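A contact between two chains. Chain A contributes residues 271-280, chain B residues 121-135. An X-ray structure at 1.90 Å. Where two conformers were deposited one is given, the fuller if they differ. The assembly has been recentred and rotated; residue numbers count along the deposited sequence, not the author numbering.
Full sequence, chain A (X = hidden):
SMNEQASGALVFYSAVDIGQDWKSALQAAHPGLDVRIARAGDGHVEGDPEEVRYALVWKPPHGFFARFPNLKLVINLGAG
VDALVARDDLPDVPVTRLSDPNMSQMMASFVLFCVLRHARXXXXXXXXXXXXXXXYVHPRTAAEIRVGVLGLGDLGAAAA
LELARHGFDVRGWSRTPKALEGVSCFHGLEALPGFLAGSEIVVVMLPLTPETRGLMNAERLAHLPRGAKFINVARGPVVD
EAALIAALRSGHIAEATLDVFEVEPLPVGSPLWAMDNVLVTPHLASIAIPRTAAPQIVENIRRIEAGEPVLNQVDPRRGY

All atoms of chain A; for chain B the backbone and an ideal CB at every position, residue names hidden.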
ATOM      1  N   PRO A 271     -13.166 -20.826  -4.400  1.00 32.39           N
ATOM      2  CA  PRO A 271     -13.539 -19.841  -5.431  1.00 32.64           C
ATOM      3  C   PRO A 271     -12.820 -18.488  -5.305  1.00 30.46           C
ATOM      4  O   PRO A 271     -12.778 -17.708  -6.250  1.00 30.05           O
ATOM      5  CB  PRO A 271     -15.046 -19.687  -5.231  1.00 35.26           C
ATOM      6  CG  PRO A 271     -15.275 -20.042  -3.801  1.00 34.56           C
ATOM      7  CD  PRO A 271     -14.235 -21.037  -3.415  1.00 33.23           C
ATOM      8  N   LEU A 272     -12.211 -18.240  -4.162  1.00 28.64           N
ATOM      9  CA  LEU A 272     -11.466 -17.003  -3.943  1.00 29.60           C
ATOM     10  C   LEU A 272     -10.235 -16.829  -4.838  1.00 28.95           C
ATOM     11  O   LEU A 272      -9.932 -15.702  -5.286  1.00 30.91           O
ATOM     12  CB  LEU A 272     -11.073 -16.893  -2.474  1.00 28.30           C
ATOM     13  CG  LEU A 272     -12.180 -16.875  -1.459  1.00 28.59           C
ATOM     14  CD1 LEU A 272     -11.642 -17.067  -0.052  1.00 28.83           C
ATOM     15  CD2 LEU A 272     -12.974 -15.597  -1.498  1.00 28.50           C
ATOM     16  N   TRP A 273      -9.564 -17.916  -5.177  1.00 29.83           N
ATOM     17  CA  TRP A 273      -8.348 -17.791  -5.998  1.00 30.73           C
ATOM     18  C   TRP A 273      -8.613 -17.096  -7.347  1.00 31.61           C
ATOM     19  O   TRP A 273      -7.840 -16.225  -7.766  1.00 30.96           O
ATOM     20  CB  TRP A 273      -7.694 -19.138  -6.299  1.00 32.36           C
ATOM     21  CG  TRP A 273      -7.092 -19.901  -5.168  1.00 31.37           C
ATOM     22  CD1 TRP A 273      -7.592 -21.032  -4.604  1.00 32.76           C
ATOM     23  CD2 TRP A 273      -5.853 -19.630  -4.492  1.00 30.96           C
ATOM     24  NE1 TRP A 273      -6.750 -21.477  -3.608  1.00 32.21           N
ATOM     25  CE2 TRP A 273      -5.675 -20.632  -3.526  1.00 31.82           C
ATOM     26  CE3 TRP A 273      -4.861 -18.637  -4.623  1.00 30.73           C
ATOM     27  CZ2 TRP A 273      -4.545 -20.680  -2.707  1.00 31.58           C
ATOM     28  CZ3 TRP A 273      -3.771 -18.665  -3.787  1.00 30.26           C
ATOM     29  CH2 TRP A 273      -3.616 -19.687  -2.848  1.00 31.66           C
ATOM     30  N   ALA A 274      -9.683 -17.502  -8.039  1.00 32.01           N
ATOM     31  CA  ALA A 274      -9.923 -17.000  -9.385  1.00 34.76           C
ATOM     32  C   ALA A 274     -10.713 -15.719  -9.422  1.00 34.77           C
ATOM     33  O   ALA A 274     -10.968 -15.216 -10.488  1.00 33.89           O
ATOM     34  CB  ALA A 274     -10.630 -18.051 -10.241  1.00 38.10           C
ATOM     35  N   MET A 275     -11.094 -15.173  -8.274  1.00 34.23           N
ATOM     36  CA  MET A 275     -11.842 -13.921  -8.284  1.00 34.41           C
ATOM     37  C   MET A 275     -10.927 -12.722  -8.557  1.00 34.52           C
ATOM     38  O   MET A 275     -10.064 -12.390  -7.741  1.00 32.68           O
ATOM     39  CB  MET A 275     -12.543 -13.722  -6.955  1.00 34.42           C
ATOM     40  CG  MET A 275     -13.630 -14.722  -6.713  1.00 37.79           C
ATOM     41  SD  MET A 275     -14.635 -14.263  -5.277  1.00 39.48           S
ATOM     42  CE  MET A 275     -15.582 -15.767  -5.258  1.00 39.17           C
ATOM     43  N   ASP A 276     -11.168 -12.057  -9.680  1.00 36.08           N
ATOM     44  CA  ASP A 276     -10.507 -10.835 -10.084  1.00 41.65           C
ATOM     45  C   ASP A 276     -10.518  -9.712  -9.078  1.00 38.70           C
ATOM     46  O   ASP A 276      -9.587  -8.880  -9.066  1.00 41.87           O
ATOM     47  CB  ASP A 276     -11.208 -10.265 -11.329  1.00 49.82           C
ATOM     48  CG  ASP A 276     -10.469 -10.528 -12.578  1.00 56.67           C
ATOM     49  OD1 ASP A 276      -9.224 -10.531 -12.499  1.00 64.28           O
ATOM     50  OD2 ASP A 276     -11.116 -10.691 -13.647  1.00 65.35           O
ATOM     51  N   ASN A 277     -11.588  -9.642  -8.290  1.00 35.97           N
ATOM     52  CA  ASN A 277     -11.747  -8.585  -7.267  1.00 32.51           C
ATOM     53  C   ASN A 277     -11.333  -8.938  -5.836  1.00 30.56           C
ATOM     54  O   ASN A 277     -11.661  -8.217  -4.888  1.00 30.30           O
ATOM     55  CB  ASN A 277     -13.184  -8.101  -7.284  1.00 34.45           C
ATOM     56  CG  ASN A 277     -14.170  -9.209  -7.054  1.00 34.90           C
ATOM     57  OD1 ASN A 277     -13.881 -10.374  -7.341  1.00 36.98           O
ATOM     58  ND2 ASN A 277     -15.326  -8.869  -6.585  1.00 35.17           N
ATOM     59  N   VAL A 278     -10.634 -10.070  -5.675  1.00 30.35           N
ATOM     60  CA  VAL A 278     -10.079 -10.497  -4.412  1.00 28.40           C
ATOM     61  C   VAL A 278      -8.553 -10.596  -4.566  1.00 27.91           C
ATOM     62  O   VAL A 278      -8.073 -11.158  -5.567  1.00 26.37           O
ATOM     63  CB  VAL A 278     -10.609 -11.878  -3.989  1.00 28.89           C
ATOM     64  CG1 VAL A 278      -9.929 -12.355  -2.738  1.00 29.28           C
ATOM     65  CG2 VAL A 278     -12.109 -11.855  -3.781  1.00 30.59           C
ATOM     66  N   LEU A 279      -7.808 -10.058  -3.594  1.00 25.63           N
ATOM     67  CA  LEU A 279      -6.378 -10.339  -3.448  1.00 26.14           C
ATOM     68  C   LEU A 279      -6.207 -11.283  -2.281  1.00 26.63           C
ATOM     69  O   LEU A 279      -6.676 -11.003  -1.140  1.00 25.59           O
ATOM     70  CB  LEU A 279      -5.541  -9.053  -3.213  1.00 27.14           C
ATOM     71  CG  LEU A 279      -4.040  -9.231  -2.853  1.00 28.11           C
ATOM     72  CD1 LEU A 279      -3.296 -10.028  -3.914  1.00 31.43           C
ATOM     73  CD2 LEU A 279      -3.344  -7.889  -2.641  1.00 28.86           C
ATOM     74  N   VAL A 280      -5.637 -12.442  -2.584  1.00 25.49           N
ATOM     75  CA  VAL A 280      -5.323 -13.467  -1.583  1.00 27.25           C
ATOM     76  C   VAL A 280      -3.859 -13.262  -1.226  1.00 26.93           C
ATOM     77  O   VAL A 280      -2.976 -13.227  -2.116  1.00 27.43           O
ATOM     78  CB  VAL A 280      -5.504 -14.894  -2.148  1.00 29.49           C
ATOM     79  CG1 VAL A 280      -4.892 -15.937  -1.196  1.00 30.89           C
ATOM     80  CG2 VAL A 280      -6.973 -15.198  -2.355  1.00 30.75           C
TER
ATOM     81  N   UNK B 121       6.660  -7.869  -1.294  1.00 27.48           N
ATOM     82  CA  UNK B 121       6.680  -8.749  -2.462  1.00 29.92           C
ATOM     83  C   UNK B 121       5.287  -9.032  -2.988  1.00 27.49           C
ATOM     84  O   UNK B 121       5.019 -10.133  -3.534  1.00 26.47           O
ATOM     85  CB  UNK B 121       7.377 -10.067  -2.119  1.00 29.92           C
ATOM     86  N   UNK B 122       4.394  -8.039  -2.886  1.00 25.84           N
ATOM     87  CA  UNK B 122       3.025  -8.223  -3.376  1.00 25.76           C
ATOM     88  C   UNK B 122       2.955  -8.678  -4.864  1.00 26.40           C
ATOM     89  O   UNK B 122       2.090  -9.481  -5.198  1.00 25.96           O
ATOM     90  CB  UNK B 122       2.254  -6.912  -3.205  1.00 25.76           C
ATOM     91  N   UNK B 123       3.831  -8.166  -5.757  1.00 26.50           N
ATOM     92  CA  UNK B 123       3.750  -8.619  -7.163  1.00 26.88           C
ATOM     93  C   UNK B 123       3.905 -10.145  -7.341  1.00 27.26           C
ATOM     94  O   UNK B 123       3.178 -10.757  -8.152  1.00 28.34           O
ATOM     95  CB  UNK B 123       4.830  -7.911  -7.984  1.00 26.88           C
ATOM     96  N   UNK B 124       4.771 -10.753  -6.524  1.00 25.78           N
ATOM     97  CA  UNK B 124       4.955 -12.184  -6.524  1.00 27.22           C
ATOM     98  C   UNK B 124       3.692 -12.924  -6.038  1.00 25.72           C
ATOM     99  O   UNK B 124       3.267 -13.926  -6.635  1.00 24.61           O
ATOM    100  CB  UNK B 124       6.156 -12.547  -5.648  1.00 27.22           C
ATOM    101  N   UNK B 125       3.119 -12.447  -4.950  1.00 24.42           N
ATOM    102  CA  UNK B 125       1.848 -12.982  -4.459  1.00 25.13           C
ATOM    103  C   UNK B 125       0.688 -12.827  -5.409  1.00 24.59           C
ATOM    104  O   UNK B 125      -0.143 -13.727  -5.493  1.00 24.49           O
ATOM    105  CB  UNK B 125       1.486 -12.306  -3.135  1.00 25.13           C
ATOM    106  N   UNK B 126       0.603 -11.705  -6.129  1.00 24.32           N
ATOM    107  CA  UNK B 126      -0.471 -11.467  -7.092  1.00 26.87           C
ATOM    108  C   UNK B 126      -0.358 -12.524  -8.189  1.00 26.21           C
ATOM    109  O   UNK B 126      -1.386 -13.075  -8.618  1.00 26.07           O
ATOM    110  CB  UNK B 126      -0.399 -10.054  -7.674  1.00 26.87           C
ATOM    111  N   UNK B 127       0.877 -12.805  -8.642  1.00 25.49           N
ATOM    112  CA  UNK B 127       1.168 -13.813  -9.660  0.50 27.97           C
ATOM    113  C   UNK B 127       0.744 -15.202  -9.171  1.00 27.27           C
ATOM    114  O   UNK B 127       0.131 -15.986  -9.885  1.00 27.79           O
ATOM    115  CB  UNK B 127       2.656 -13.803 -10.014  0.50 27.97           C
ATOM    116  N   UNK B 128       1.147 -15.502  -7.935  1.00 25.72           N
ATOM    117  CA  UNK B 128       0.842 -16.795  -7.303  1.00 25.44           C
ATOM    118  C   UNK B 128      -0.691 -17.085  -7.235  1.00 24.99           C
ATOM    119  O   UNK B 128      -1.165 -18.212  -7.541  1.00 24.56           O
ATOM    120  CB  UNK B 128       1.435 -16.820  -5.893  1.00 25.44           C
ATOM    121  N   UNK B 129      -1.466 -16.059  -6.901  1.00 24.74           N
ATOM    122  CA  UNK B 129      -2.922 -16.193  -6.846  1.00 25.70           C
ATOM    123  C   UNK B 129      -3.490 -16.556  -8.209  1.00 27.23           C
ATOM    124  O   UNK B 129      -4.377 -17.406  -8.306  1.00 26.79           O
ATOM    125  CB  UNK B 129      -3.560 -14.897  -6.341  1.00 25.70           C
ATOM    126  N   UNK B 130      -2.958 -15.940  -9.277  1.00 28.37           N
ATOM    127  CA  UNK B 130      -3.425 -16.259 -10.623  1.00 33.04           C
ATOM    128  C   UNK B 130      -3.021 -17.705 -10.968  1.00 33.62           C
ATOM    129  O   UNK B 130      -3.671 -18.345 -11.793  1.00 33.21           O
ATOM    130  CB  UNK B 130      -2.853 -15.273 -11.644  1.00 33.04           C
ATOM    131  N   UNK B 131      -1.952 -18.211 -10.335  1.00 32.36           N
ATOM    132  CA  UNK B 131      -1.543 -19.624 -10.542  1.00 36.81           C
ATOM    133  C   UNK B 131      -2.304 -20.585  -9.621  1.00 35.36           C
ATOM    134  O   UNK B 131      -2.128 -21.785  -9.728  1.00 36.12           O
ATOM    135  CB  UNK B 131      -0.039 -19.778 -10.304  1.00 36.81           C
ATOM    136  N   UNK B 132      -3.107 -20.062  -8.684  1.00 32.58           N
ATOM    137  CA  UNK B 132      -3.812 -20.856  -7.704  1.00 32.78           C
ATOM    138  C   UNK B 132      -2.951 -21.465  -6.610  1.00 32.74           C
ATOM    139  O   UNK B 132      -3.325 -22.493  -6.029  1.00 34.25           O
ATOM    140  CB  UNK B 132      -4.560 -21.979  -8.426  1.00 32.78           C
ATOM    141  N   UNK B 133      -1.823 -20.830  -6.315  1.00 31.33           N
ATOM    142  CA  UNK B 133      -0.872 -21.416  -5.367  1.00 31.86           C
ATOM    143  C   UNK B 133      -0.520 -20.500  -4.211  1.00 28.29           C
ATOM    144  O   UNK B 133      -0.431 -19.296  -4.342  1.00 25.87           O
ATOM    145  CB  UNK B 133       0.412 -21.808  -6.100  1.00 31.86           C
ATOM    146  N   UNK B 134      -0.296 -21.137  -3.073  1.00 28.02           N
ATOM    147  CA  UNK B 134       0.092 -20.502  -1.831  1.00 26.71           C
ATOM    148  C   UNK B 134       1.638 -20.400  -1.821  1.00 27.42           C
ATOM    149  O   UNK B 134       2.345 -21.436  -1.832  1.00 26.06           O
ATOM    150  CB  UNK B 134      -0.434 -21.284  -0.626  1.00 26.71           C
ATOM    151  N   UNK B 135       2.123 -19.160  -1.897  1.00 26.30           N
ATOM    152  CA  UNK B 135       3.533 -18.837  -2.018  1.00 28.53           C
ATOM    153  C   UNK B 135       4.200 -18.649  -0.664  1.00 28.57           C
ATOM    154  O   UNK B 135       3.640 -18.008   0.208  1.00 28.03           O
ATOM    155  CB  UNK B 135       3.708 -17.573  -2.863  1.00 28.53           C
TER

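Chain B forms a helix from 122 and crosses the short strand 278-280 of chain A at 107°, with the axes 8.3 Å apart at their closest.

Position 121 lies right before the helix, out of reach of chain A. Its positive phi (62°) favours Gly, Asn or Asp. It is B:Asp121, whose side chain makes no capping bond.

At position 122 CA-to-CB points sideways, and chain A has nothing within 5.5 Å of the ideal CB. The end of A:Leu279 lies a little further off, so a branched or long apolar side chain could reach it. It is B:Ile122; CG2 of B:Ile122 lies 4.3 Å from CD2 of A:Leu279.

Positions 123 and 124 are out of reach, and chain A does not choose between residues there. Position 123 is in the first turn, where proline is tolerated. They are B:Pro123 and B:Thr124.

At position 125 CA-to-CB points toward chain A, with the ideal CB 4.7 Å from O of A:Val280. Many side chains could fit if they turn aside. It is B:Phe125, with chi1 in m, and its ring leads away. Its backbone also takes part: one water donates to O of B:Phe125 and to O of A:Val280, 2.7 Å from each, and so joins two acceptors.

At position 126 the ideal CB is 4.7 Å from CD1 of A:Leu279. An apolar residue, or a polar one with a long aliphatic stem, would suit. It is B:Glu126. CG of B:Glu126 packs 4.0 Å from CD1 of A:Leu279, and its carboxylate is bonded elsewhere in the structure.

Positions 127 and 128 make no contact and leave the choice open. They are B:Arg127 and B:Ala128.

At position 129 CB points sideways, but chain A offers backbone O atoms of A:Trp273 and A:Val278 and the N of A:Val280. A side chain with both donor and acceptor, long enough to reach them, fits best. It is B:Gln129, with chi1 and chi2 both in t. NE2 of B:Gln129 donates to O of A:Trp273 (3.1 Å) and to O of A:Val278 (2.9 Å). OE1 of B:Gln129 accepts from N of A:Val280 at 3.0 Å, nearly straight at 170°. The amide thus ties strand residues A:Val278 and A:Val280 to A:Trp273 in the turn 272-275. CG of B:Gln129 also packs 3.9 Å from CE3 of A:Trp273.

Positions 130 and 131 point away, so polar residues would do. They are B:Arg130 and B:Glu131.

Position 132 has positive phi (72°), which favours glycine, though Asn is possible. It is B:Gly132, in a Schellman motif. Its O lies over one face of the A:Trp273 ring.

Position 133 points away and suits a polar side chain. It is B:Arg133; NE of B:Arg133 forms a salt bridge with OE1 of B:Glu131 (2.7 Å).

At position 134 the ideal CB is 4.2 Å from CH2 of A:Trp273. Apolar or aromatic residues suit. It is B:Trp134, which presents its ring edge to that atom.

Position 135 makes no contact, so many residues would do. It is B:His135; ND1 of B:His135 accepts from NH1 of B:Arg133 at 3.1 Å.

Chain B, residues 121-135: DIPTFERAQREGRWH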
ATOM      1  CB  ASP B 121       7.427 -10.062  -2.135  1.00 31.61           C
ATOM      2  CG  ASP B 121       8.945  -9.873  -2.114  1.00 36.92           C
ATOM      3  OD1 ASP B 121       9.538  -9.338  -3.065  1.00 40.21           O
ATOM      4  OD2 ASP B 121       9.565 -10.231  -1.114  1.00 44.05           O
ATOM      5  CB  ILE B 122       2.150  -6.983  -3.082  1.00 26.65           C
ATOM      6  CG1 ILE B 122       2.029  -6.760  -1.537  1.00 27.27           C
ATOM      7  CG2 ILE B 122       0.782  -7.058  -3.708  1.00 28.17           C
ATOM      8  CD1 ILE B 122       1.581  -7.926  -0.694  1.00 27.73           C
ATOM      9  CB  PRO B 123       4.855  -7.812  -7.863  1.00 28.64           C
ATOM     10  CG  PRO B 123       4.940  -6.550  -7.014  1.00 28.11           C
ATOM     11  CD  PRO B 123       4.717  -6.996  -5.602  1.00 27.77           C
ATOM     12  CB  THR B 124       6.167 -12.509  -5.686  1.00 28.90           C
ATOM     13  OG1 THR B 124       7.270 -11.910  -6.333  1.00 29.18           O
ATOM     14  CG2 THR B 124       6.371 -13.999  -5.531  1.00 31.07           C
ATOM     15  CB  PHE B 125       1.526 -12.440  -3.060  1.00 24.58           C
ATOM     16  CG  PHE B 125       2.533 -12.848  -2.054  1.00 25.23           C
ATOM     17  CD1 PHE B 125       2.650 -14.189  -1.658  1.00 26.81           C
ATOM     18  CD2 PHE B 125       3.393 -11.940  -1.513  1.00 25.79           C
ATOM     19  CE1 PHE B 125       3.617 -14.566  -0.720  1.00 26.53           C
ATOM     20  CE2 PHE B 125       4.383 -12.305  -0.616  1.00 27.23           C
ATOM     21  CZ  PHE B 125       4.485 -13.624  -0.204  1.00 27.93           C
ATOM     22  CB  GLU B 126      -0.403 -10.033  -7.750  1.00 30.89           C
ATOM     23  CG  GLU B 126      -0.807  -8.863  -6.884  1.00 34.02           C
ATOM     24  CD  GLU B 126      -0.350  -7.476  -7.434  1.00 40.21           C
ATOM     25  OE1 GLU B 126      -0.091  -7.308  -8.642  1.00 42.05           O
ATOM     26  OE2 GLU B 126      -0.207  -6.534  -6.632  1.00 43.57           O
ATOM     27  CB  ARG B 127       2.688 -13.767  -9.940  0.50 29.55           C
ATOM     28  CG  ARG B 127       3.317 -14.734 -10.915  0.50 32.01           C
ATOM     29  CD  ARG B 127       4.752 -14.232 -11.222  0.50 32.92           C
ATOM     30  NE  ARG B 127       4.804 -12.760 -11.278  0.50 32.91           N
ATOM     31  CZ  ARG B 127       5.723 -11.984 -10.699  0.50 32.91           C
ATOM     32  NH1 ARG B 127       6.740 -12.502 -10.013  0.50 33.12           N
ATOM     33  NH2 ARG B 127       5.652 -10.664 -10.846  0.50 32.66           N
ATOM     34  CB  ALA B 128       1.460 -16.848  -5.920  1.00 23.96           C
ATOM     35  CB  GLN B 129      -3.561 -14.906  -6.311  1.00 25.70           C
ATOM     36  CG  GLN B 129      -5.053 -15.044  -6.250  1.00 27.02           C
ATOM     37  CD  GLN B 129      -5.785 -13.784  -5.848  1.00 26.81           C
ATOM     38  OE1 GLN B 129      -5.212 -12.764  -5.499  1.00 26.37           O
ATOM     39  NE2 GLN B 129      -7.068 -13.832  -6.022  1.00 30.69           N
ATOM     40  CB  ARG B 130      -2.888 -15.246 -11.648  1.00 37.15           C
ATOM     41  CG  ARG B 130      -3.430 -13.830 -11.411  1.00 41.65           C
ATOM     42  CD  ARG B 130      -2.998 -12.753 -12.438  1.00 46.79           C
ATOM     43  NE  ARG B 130      -1.655 -12.988 -12.981  1.00 51.50           N
ATOM     44  CZ  ARG B 130      -0.564 -12.240 -12.759  1.00 53.35           C
ATOM     45  NH1 ARG B 130      -0.611 -11.141 -11.995  1.00 50.37           N
ATOM     46  NH2 ARG B 130       0.594 -12.619 -13.309  1.00 55.00           N
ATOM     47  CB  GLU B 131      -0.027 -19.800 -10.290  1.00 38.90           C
ATOM     48  CG  GLU B 131       0.891 -19.057 -11.246  1.00 43.30           C
ATOM     49  CD  GLU B 131       2.388 -18.995 -10.799  1.00 48.54           C
ATOM     50  OE1 GLU B 131       2.777 -18.709  -9.598  1.00 44.43           O
ATOM     51  OE2 GLU B 131       3.218 -19.178 -11.714  1.00 56.10           O
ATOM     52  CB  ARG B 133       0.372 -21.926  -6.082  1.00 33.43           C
ATOM     53  CG  ARG B 133       1.374 -20.879  -6.406  1.00 33.58           C
ATOM     54  CD  ARG B 133       2.538 -21.371  -7.294  1.00 33.80           C
ATOM     55  NE  ARG B 133       3.338 -20.191  -7.427  1.00 33.01           N
ATOM     56  CZ  ARG B 133       4.194 -19.747  -6.520  1.00 32.93           C
ATOM     57  NH1 ARG B 133       4.529 -20.454  -5.399  1.00 31.09           N
ATOM     58  NH2 ARG B 133       4.754 -18.600  -6.771  1.00 35.10           N
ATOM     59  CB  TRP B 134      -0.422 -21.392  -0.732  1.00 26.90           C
ATOM     60  CG  TRP B 134      -0.217 -20.864   0.629  1.00 26.77           C
ATOM     61  CD1 TRP B 134       0.902 -20.979   1.389  1.00 27.32           C
ATOM     62  CD2 TRP B 134      -1.199 -20.223   1.446  1.00 27.14           C
ATOM     63  NE1 TRP B 134       0.713 -20.407   2.606  1.00 27.64           N
ATOM     64  CE2 TRP B 134      -0.580 -19.933   2.676  1.00 27.18           C
ATOM     65  CE3 TRP B 134      -2.530 -19.828   1.240  1.00 27.19           C
ATOM     66  CZ2 TRP B 134      -1.236 -19.260   3.695  1.00 28.75           C
ATOM     67  CZ3 TRP B 134      -3.193 -19.160   2.274  1.00 27.70           C
ATOM     68  CH2 TRP B 134      -2.555 -18.874   3.473  1.00 28.85           C
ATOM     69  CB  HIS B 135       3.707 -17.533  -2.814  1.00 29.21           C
ATOM     70  CG  HIS B 135       5.131 -17.252  -3.184  1.00 30.77           C
ATOM     71  ND1 HIS B 135       5.858 -18.078  -3.986  1.00 31.75           N
ATOM     72  CD2 HIS B 135       5.971 -16.255  -2.827  1.00 32.97           C
ATOM     73  CE1 HIS B 135       7.087 -17.621  -4.112  1.00 32.23           C
ATOM     74  NE2 HIS B 135       7.185 -16.520  -3.410  1.00 32.51           N
TER
HETATM   75  O   HOH W   1      -1.180 -14.890  -3.251  1.00 24.50           O
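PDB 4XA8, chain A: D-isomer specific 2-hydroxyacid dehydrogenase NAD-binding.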